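Local coordinates for protein myosin regulatory light chain (PDB 2BL0) that serves as the regulatory light chain of Physarum myosin II, an EF-hand protein that binds calcium in its N-terminal half, at residues E13-E18 with K33-R38; N49-T54 with L65-R70. All coordinates share one frame; numbering follows the deposited sequence. Where two conformers were deposited one is given.

Interaction 1 (E13-E18 with K33-R38)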
ATOM      1  N   GLU C  13       8.595  24.213  20.834  1.00  7.90           N
ATOM      2  CA  GLU C  13       9.593  25.272  20.959  1.00  8.68           C
ATOM      3  C   GLU C  13       8.948  26.646  20.715  1.00  8.53           C
ATOM      4  O   GLU C  13       9.254  27.606  21.417  1.00  9.08           O
ATOM      5  CB  GLU C  13      10.766  25.042  19.998  1.00  8.79           C
ATOM      6  CG  GLU C  13      11.719  23.939  20.441  1.00 11.48           C
ATOM      7  CD  GLU C  13      12.271  24.175  21.827  1.00 13.21           C
ATOM      8  OE1 GLU C  13      13.075  25.109  22.002  1.00 14.59           O
ATOM      9  OE2 GLU C  13      11.870  23.438  22.743  1.00 17.32           O
ATOM     10  N   LEU C  14       8.052  26.739  19.741  1.00  8.80           N
ATOM     11  CA  LEU C  14       7.357  28.009  19.477  1.00 10.08           C
ATOM     12  C   LEU C  14       6.469  28.365  20.646  1.00 10.08           C
ATOM     13  O   LEU C  14       6.349  29.538  21.006  1.00 10.92           O
ATOM     14  CB  LEU C  14       6.484  27.948  18.208  1.00 10.07           C
ATOM     15  CG  LEU C  14       7.163  28.017  16.851  1.00 12.20           C
ATOM     16  CD1 LEU C  14       6.095  28.232  15.774  1.00 14.58           C
ATOM     17  CD2 LEU C  14       8.225  29.117  16.788  1.00 14.24           C
ATOM     18  N   PHE C  15       5.858  27.353  21.267  1.00 10.11           N
ATOM     19  CA  PHE C  15       4.999  27.571  22.428  1.00 10.41           C
ATOM     20  C   PHE C  15       5.799  27.849  23.718  1.00 11.49           C
ATOM     21  O   PHE C  15       5.202  28.184  24.753  1.00 13.07           O
ATOM     22  CB  PHE C  15       4.070  26.374  22.659  1.00  9.72           C
ATOM     23  CG  PHE C  15       3.220  25.999  21.454  1.00  8.59           C
ATOM     24  CD1 PHE C  15       2.879  26.940  20.472  1.00  8.70           C
ATOM     25  CD2 PHE C  15       2.768  24.702  21.300  1.00  9.30           C
ATOM     26  CE1 PHE C  15       2.135  26.585  19.377  1.00  8.56           C
ATOM     27  CE2 PHE C  15       2.009  24.345  20.215  1.00  9.39           C
ATOM     28  CZ  PHE C  15       1.683  25.276  19.253  1.00  8.40           C
ATOM     29  N   ASP C  16       7.116  27.658  23.659  1.00 11.31           N
ATOM     30  CA  ASP C  16       8.019  27.854  24.792  1.00 11.81           C
ATOM     31  C   ASP C  16       8.809  29.148  24.510  1.00 12.16           C
ATOM     32  O   ASP C  16      10.046  29.161  24.507  1.00 11.50           O
ATOM     33  CB  ASP C  16       8.945  26.632  24.930  1.00 11.68           C
ATOM     34  CG  ASP C  16       9.982  26.770  26.047  1.00 12.61           C
ATOM     35  OD1 ASP C  16       9.710  27.437  27.061  1.00 13.14           O
ATOM     36  OD2 ASP C  16      11.099  26.221  26.002  1.00 12.82           O
ATOM     37  N   SER C  17       8.086  30.235  24.259  1.00 13.14           N
ATOM     38  CA  SER C  17       8.738  31.482  23.845  1.00 13.60           C
ATOM     39  C   SER C  17       9.400  32.229  25.018  1.00 14.61           C
ATOM     40  O   SER C  17      10.084  33.231  24.814  1.00 14.61           O
ATOM     41  CB  SER C  17       7.789  32.392  23.036  1.00 14.10           C
ATOM     42  OG  SER C  17       6.618  32.749  23.743  1.00 12.46           O
ATOM     43  N   GLU C  18       9.199  31.736  26.239  1.00 15.80           N
ATOM     44  CA  GLU C  18      10.032  32.141  27.375  1.00 17.18           C
ATOM     45  C   GLU C  18      11.314  31.297  27.565  1.00 17.05           C
ATOM     46  O   GLU C  18      12.172  31.664  28.368  1.00 18.04           O
ATOM     47  CB  GLU C  18       9.212  32.131  28.655  1.00 17.91           C
ATOM     48  CG  GLU C  18       8.348  33.362  28.824  1.00 20.44           C
ATOM     49  CD  GLU C  18       7.933  33.553  30.274  1.00 24.01           C
ATOM     50  OE1 GLU C  18       6.762  33.279  30.592  1.00 27.42           O
ATOM     51  OE2 GLU C  18       8.786  33.959  31.096  1.00 26.26           O
ATOM     52  N   LYS C  33      -3.479  33.339  23.322  1.00  7.52           N
ATOM     53  CA  LYS C  33      -3.706  34.732  22.896  1.00  7.94           C
ATOM     54  C   LYS C  33      -2.842  35.078  21.696  1.00  8.13           C
ATOM     55  O   LYS C  33      -3.307  35.731  20.760  1.00  8.89           O
ATOM     56  CB  LYS C  33      -3.450  35.694  24.039  1.00  8.07           C
ATOM     57  CG  LYS C  33      -4.499  35.566  25.125  1.00  8.66           C
ATOM     58  CD  LYS C  33      -4.240  36.484  26.278  1.00 11.96           C
ATOM     59  CE  LYS C  33      -5.358  36.373  27.313  1.00 14.06           C
ATOM     60  NZ  LYS C  33      -5.044  37.137  28.549  1.00 15.61           N
ATOM     61  N   GLN C  34      -1.584  34.634  21.721  1.00  8.18           N
ATOM     62  CA  GLN C  34      -0.650  34.918  20.628  1.00  7.35           C
ATOM     63  C   GLN C  34      -1.218  34.405  19.316  1.00  7.63           C
ATOM     64  O   GLN C  34      -1.255  35.123  18.305  1.00  7.30           O
ATOM     65  CB  GLN C  34       0.723  34.271  20.869  1.00  7.32           C
ATOM     66  CG  GLN C  34       1.591  34.864  21.969  1.00  6.68           C
ATOM     67  CD  GLN C  34       2.879  34.056  22.202  1.00  8.20           C
ATOM     68  OE1 GLN C  34       2.932  32.884  21.862  1.00  9.83           O
ATOM     69  NE2 GLN C  34       3.906  34.689  22.797  1.00  6.98           N
ATOM     70  N   PHE C  35      -1.692  33.158  19.320  1.00  7.93           N
ATOM     71  CA  PHE C  35      -2.107  32.502  18.080  1.00  8.92           C
ATOM     72  C   PHE C  35      -3.615  32.685  17.771  1.00 10.17           C
ATOM     73  O   PHE C  35      -4.109  32.207  16.754  1.00 10.70           O
ATOM     74  CB  PHE C  35      -1.738  31.012  18.136  1.00  8.38           C
ATOM     75  CG  PHE C  35      -0.265  30.741  17.990  1.00  9.11           C
ATOM     76  CD1 PHE C  35       0.555  30.729  19.105  1.00  7.01           C
ATOM     77  CD2 PHE C  35       0.307  30.510  16.722  1.00  7.37           C
ATOM     78  CE1 PHE C  35       1.902  30.506  18.991  1.00  8.83           C
ATOM     79  CE2 PHE C  35       1.667  30.248  16.608  1.00  6.95           C
ATOM     80  CZ  PHE C  35       2.466  30.243  17.728  1.00  7.38           C
ATOM     81  N   GLY C  36      -4.336  33.379  18.641  1.00 11.08           N
ATOM     82  CA  GLY C  36      -5.747  33.662  18.415  1.00 11.75           C
ATOM     83  C   GLY C  36      -6.673  32.457  18.476  1.00 12.52           C
ATOM     84  O   GLY C  36      -7.653  32.414  17.741  1.00 13.47           O
ATOM     85  N   VAL C  37      -6.369  31.498  19.350  1.00 12.51           N
ATOM     86  CA  VAL C  37      -7.236  30.352  19.614  1.00 13.59           C
ATOM     87  C   VAL C  37      -8.006  30.621  20.884  1.00 14.15           C
ATOM     88  O   VAL C  37      -7.416  30.847  21.948  1.00 13.63           O
ATOM     89  CB  VAL C  37      -6.442  29.033  19.759  1.00 13.17           C
ATOM     90  CG1 VAL C  37      -7.381  27.854  20.026  1.00 13.80           C
ATOM     91  CG2 VAL C  37      -5.617  28.789  18.514  1.00 14.66           C
ATOM     92  N   ARG C  38      -9.331  30.601  20.755  1.00 15.37           N
ATOM     93  CA  ARG C  38     -10.225  30.861  21.873  1.00 16.11           C
ATOM     94  C   ARG C  38     -10.684  29.573  22.517  1.00 15.70           C
ATOM     95  O   ARG C  38     -11.129  28.651  21.840  1.00 15.68           O
ATOM     96  CB  ARG C  38     -11.425  31.681  21.407  1.00 16.64           C
ATOM     97  CG  ARG C  38     -11.085  33.164  21.196  1.00 19.87           C
ATOM     98  CD  ARG C  38     -10.833  33.937  22.490  1.00 24.27           C
ATOM     99  NE  ARG C  38     -12.078  34.329  23.158  1.00 26.84           N
ATOM    100  CZ  ARG C  38     -12.782  35.432  22.896  1.00 29.66           C
ATOM    101  NH1 ARG C  38     -12.387  36.300  21.963  1.00 30.78           N
ATOM    102  NH2 ARG C  38     -13.901  35.675  23.577  1.00 30.70           N
TER
HETATM  103  O   HOH W   1       5.022  31.185  22.417  1.00 35.95           O
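Phe15 and Phe35 join the two helices of the first EF-hand of the chain, meeting near the C-terminal ends of its entering helix 3-15 and exiting helix 25-35. They form an offset edge-to-face pair with planes at 88° and centroids 5.6 Å apart. Phe15 supplies the edge: its CE1 lies 3.9 Å from Phe35 CE1, over one face of the Phe35 ring. In both residues CG stands anti to the carbonyl carbon, but only the Phe35 CB leaves the backbone toward the opposing segment; Phe15 gets there by the reach of its ring. This is the dense side of the contact. Phe15 also packs on Val31, and apolar side chains of another protein chain touch both rings.

The other side, toward solvent, is polar and loosely joined. Gln34 extends its chain until NE2 faces Ser17 OG across 3.5 Å, a nearly straight but weak hydrogen bond (169°). A water reinforces it, donating to Leu14 O and Gln34 OE1 and accepting from the Ser17 hydroxyl, so that the amide is tied through both its ends. Beyond the rings, helix 25-35 finishes in a Schellman motif with Gly36, at positive phi, as C-prime residue: Val37 N bonds back to Leu32 O, and Gly36 N makes a weak 3.3 Å bond to Lys33 O.

Interaction 2 (N49-T54 with L65-R70). With CA (calcium ion), chain E.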
ATOM      1  N   ASN C  49      -4.670  19.938  31.410  1.00 10.39           N
ATOM      2  CA  ASN C  49      -4.572  18.703  32.157  1.00 11.53           C
ATOM      3  C   ASN C  49      -4.316  17.528  31.223  1.00 10.49           C
ATOM      4  O   ASN C  49      -3.638  16.601  31.611  1.00 12.05           O
ATOM      5  CB  ASN C  49      -5.831  18.469  33.001  1.00 11.60           C
ATOM      6  CG  ASN C  49      -6.028  19.529  34.120  1.00 13.52           C
ATOM      7  OD1 ASN C  49      -7.151  19.751  34.555  1.00 16.43           O
ATOM      8  ND2 ASN C  49      -4.943  20.166  34.582  1.00 14.05           N
ATOM      9  N   GLU C  50      -4.842  17.570  29.995  1.00 10.59           N
ATOM     10  CA  GLU C  50      -4.576  16.510  29.001  1.00 10.57           C
ATOM     11  C   GLU C  50      -3.073  16.438  28.733  1.00  9.67           C
ATOM     12  O   GLU C  50      -2.489  15.346  28.611  1.00  9.45           O
ATOM     13  CB  GLU C  50      -5.275  16.827  27.657  0.70 11.37           C
ATOM     14  CG  GLU C  50      -6.759  16.521  27.602  0.70 12.60           C
ATOM     15  CD  GLU C  50      -7.445  16.993  26.329  0.70 14.34           C
ATOM     16  OE1 GLU C  50      -6.886  17.846  25.594  0.70 14.89           O
ATOM     17  OE2 GLU C  50      -8.569  16.500  26.068  0.70 17.19           O
ATOM     18  N   ALA C  51      -2.456  17.615  28.619  1.00  7.74           N
ATOM     19  CA  ALA C  51      -1.046  17.715  28.231  1.00  7.37           C
ATOM     20  C   ALA C  51      -0.132  17.449  29.418  1.00  7.28           C
ATOM     21  O   ALA C  51       0.893  16.792  29.275  1.00  9.03           O
ATOM     22  CB  ALA C  51      -0.763  19.079  27.664  1.00  6.10           C
ATOM     23  N   ASP C  52      -0.525  17.942  30.586  1.00  7.21           N
ATOM     24  CA  ASP C  52       0.256  17.811  31.810  1.00  7.07           C
ATOM     25  C   ASP C  52      -0.070  16.487  32.506  1.00  6.99           C
ATOM     26  O   ASP C  52      -0.740  16.455  33.541  1.00  7.43           O
ATOM     27  CB  ASP C  52      -0.038  18.997  32.734  1.00  7.18           C
ATOM     28  CG  ASP C  52       0.771  18.961  34.038  1.00  8.01           C
ATOM     29  OD1 ASP C  52       1.900  18.420  34.066  1.00  7.26           O
ATOM     30  OD2 ASP C  52       0.330  19.482  35.099  1.00  7.19           O
ATOM     31  N   ALA C  53       0.424  15.398  31.941  1.00  7.33           N
ATOM     32  CA  ALA C  53       0.096  14.055  32.429  1.00  7.38           C
ATOM     33  C   ALA C  53       0.557  13.833  33.854  1.00  6.60           C
ATOM     34  O   ALA C  53      -0.102  13.136  34.601  1.00  7.01           O
ATOM     35  CB  ALA C  53       0.681  13.000  31.531  1.00  7.63           C
ATOM     36  N   THR C  54       1.686  14.418  34.245  1.00  5.88           N
ATOM     37  CA  THR C  54       2.190  14.238  35.607  1.00  6.52           C
ATOM     38  C   THR C  54       1.446  15.084  36.622  1.00  7.33           C
ATOM     39  O   THR C  54       1.621  14.886  37.824  1.00  7.45           O
ATOM     40  CB  THR C  54       3.667  14.589  35.750  1.00  6.48           C
ATOM     41  OG1 THR C  54       3.837  15.979  35.480  1.00  5.53           O
ATOM     42  CG2 THR C  54       4.539  13.827  34.777  1.00  5.89           C
ATOM     43  N   LEU C  65       4.494  15.663  23.584  1.00  6.43           N
ATOM     44  CA  LEU C  65       4.733  14.684  22.522  1.00  7.37           C
ATOM     45  C   LEU C  65       3.828  13.479  22.641  1.00  7.01           C
ATOM     46  O   LEU C  65       3.222  13.039  21.639  1.00  6.92           O
ATOM     47  CB  LEU C  65       6.190  14.194  22.535  1.00  7.20           C
ATOM     48  CG  LEU C  65       6.563  13.206  21.419  1.00  9.23           C
ATOM     49  CD1 LEU C  65       6.277  13.850  20.060  1.00 11.70           C
ATOM     50  CD2 LEU C  65       8.020  12.758  21.534  1.00 10.16           C
ATOM     51  N   SER C  66       3.746  12.916  23.844  1.00  7.41           N
ATOM     52  CA  SER C  66       2.879  11.768  24.075  1.00  8.20           C
ATOM     53  C   SER C  66       1.413  12.088  23.703  1.00  7.84           C
ATOM     54  O   SER C  66       0.724  11.272  23.051  1.00  6.53           O
ATOM     55  CB  SER C  66       2.967  11.290  25.529  1.00  8.50           C
ATOM     56  OG  SER C  66       2.068  10.200  25.756  1.00 14.72           O
ATOM     57  N   MET C  67       0.956  13.270  24.098  1.00  6.90           N
ATOM     58  CA  MET C  67      -0.431  13.676  23.872  1.00  6.83           C
ATOM     59  C   MET C  67      -0.722  13.879  22.390  1.00  7.67           C
ATOM     60  O   MET C  67      -1.721  13.338  21.863  1.00  8.74           O
ATOM     61  CB  MET C  67      -0.758  14.937  24.677  1.00  7.45           C
ATOM     62  CG  MET C  67      -2.138  15.540  24.369  1.00  6.60           C
ATOM     63  SD  MET C  67      -2.277  17.186  24.969  1.00  7.15           S
ATOM     64  CE  MET C  67      -1.238  18.061  23.825  1.00  6.93           C
ATOM     65  N   MET C  68       0.155  14.620  21.712  1.00  7.36           N
ATOM     66  CA  MET C  68      -0.029  14.918  20.298  1.00  8.31           C
ATOM     67  C   MET C  68       0.053  13.623  19.482  1.00  8.69           C
ATOM     68  O   MET C  68      -0.747  13.412  18.574  1.00  7.76           O
ATOM     69  CB  MET C  68       1.007  15.921  19.800  1.00  8.25           C
ATOM     70  CG  MET C  68       0.910  17.306  20.426  1.00  9.63           C
ATOM     71  SD  MET C  68      -0.634  18.128  20.031  1.00  8.04           S
ATOM     72  CE  MET C  68      -0.478  18.428  18.363  1.00  8.90           C
ATOM     73  N   GLY C  69       1.031  12.779  19.815  1.00  9.57           N
ATOM     74  CA  GLY C  69       1.169  11.453  19.212  1.00 11.08           C
ATOM     75  C   GLY C  69      -0.059  10.573  19.325  1.00 12.00           C
ATOM     76  O   GLY C  69      -0.444   9.913  18.351  1.00 12.36           O
ATOM     77  N   ARG C  70      -0.690  10.572  20.498  1.00 12.88           N
ATOM     78  CA  ARG C  70      -1.890   9.774  20.737  1.00 13.77           C
ATOM     79  C   ARG C  70      -2.985  10.179  19.744  1.00 13.53           C
ATOM     80  O   ARG C  70      -3.612   9.326  19.124  1.00 13.04           O
ATOM     81  CB  ARG C  70      -2.388   9.940  22.185  1.00 14.69           C
ATOM     82  CG  ARG C  70      -1.629   9.092  23.248  1.00 18.65           C
ATOM     83  CD  ARG C  70      -2.061   9.315  24.740  1.00 22.48           C
ATOM     84  NE  ARG C  70      -2.486  10.694  25.050  1.00 26.96           N
ATOM     85  CZ  ARG C  70      -3.719  11.193  24.841  1.00 30.12           C
ATOM     86  NH1 ARG C  70      -4.692  10.446  24.320  1.00 31.11           N
ATOM     87  NH2 ARG C  70      -3.985  12.458  25.148  1.00 31.30           N
TER
HETATM   88 CA    CA E1155       4.108  17.830  33.928  1.00 23.88          CA
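Ala51 and Met67 bring helix 41-51 and helix 61-72, the entering and exiting helices of the second EF-hand, together at a CA-to-CA separation of 6.0 Å. The first of these helices is ending here: Asp52 leaves helical geometry and is the centre of an inverse gamma turn, which starts the calcium loop. Residues 65-70 remain helical throughout, with Gly69 N bonded to Leu65 O and Arg70 N to Ser66 O.

Between the helices the contact is apolar and rests on one side chain. Met67 directs its CB toward the opposing helix and carries CG anti to its own backbone N (chi1 173°), then bends at the thioether (chi3 72°). The sulfur thereby lies alongside Ala51, with SD 3.5 Å from Ala51 CA and 3.6 Å from Ala51 CB, while the terminal CE reaches the same methyl group. Glu50 CB, one residue earlier on the same helix, also approaches the sulfur, 4.0 Å from Met67 SD. Aromatic side chains of another protein chain pack on Glu50, Ala51 and Met67, and an aromatic side chain of that chain is hydrogen-bonded to Glu50 OE1.

Past Ala51 the loop turns to the metal. Asn56, Lys58 through its carbonyl O, and Glu63 complete the site, and Gly57 N holds the second carboxylate oxygen, Asp52 OD2. The calcium ion is bound by Asp52 OD1 at 2.3 Å and by Thr54 OG1 at 2.4 Å.

In the fold
Interactions 1 and 2 follow one another along the chain, the first closing before the second opens, and each joins the entering and exiting helices of one EF-hand. Their centres are 17 Å apart and their nearest atoms about 7 Å, so they do not touch. Together they belong to the paired EF-hands of the N-terminal half, whose loops are joined by the antiparallel strands 22-24 and 58-60; Leu65 and Met68 further link helix 61-72 to Phe8 of helix 3-15. Calcium is bound in the loop entered from interaction 2. Both contacts also meet another protein chain, consistent with a light chain that grips its partner through EF-hand helices.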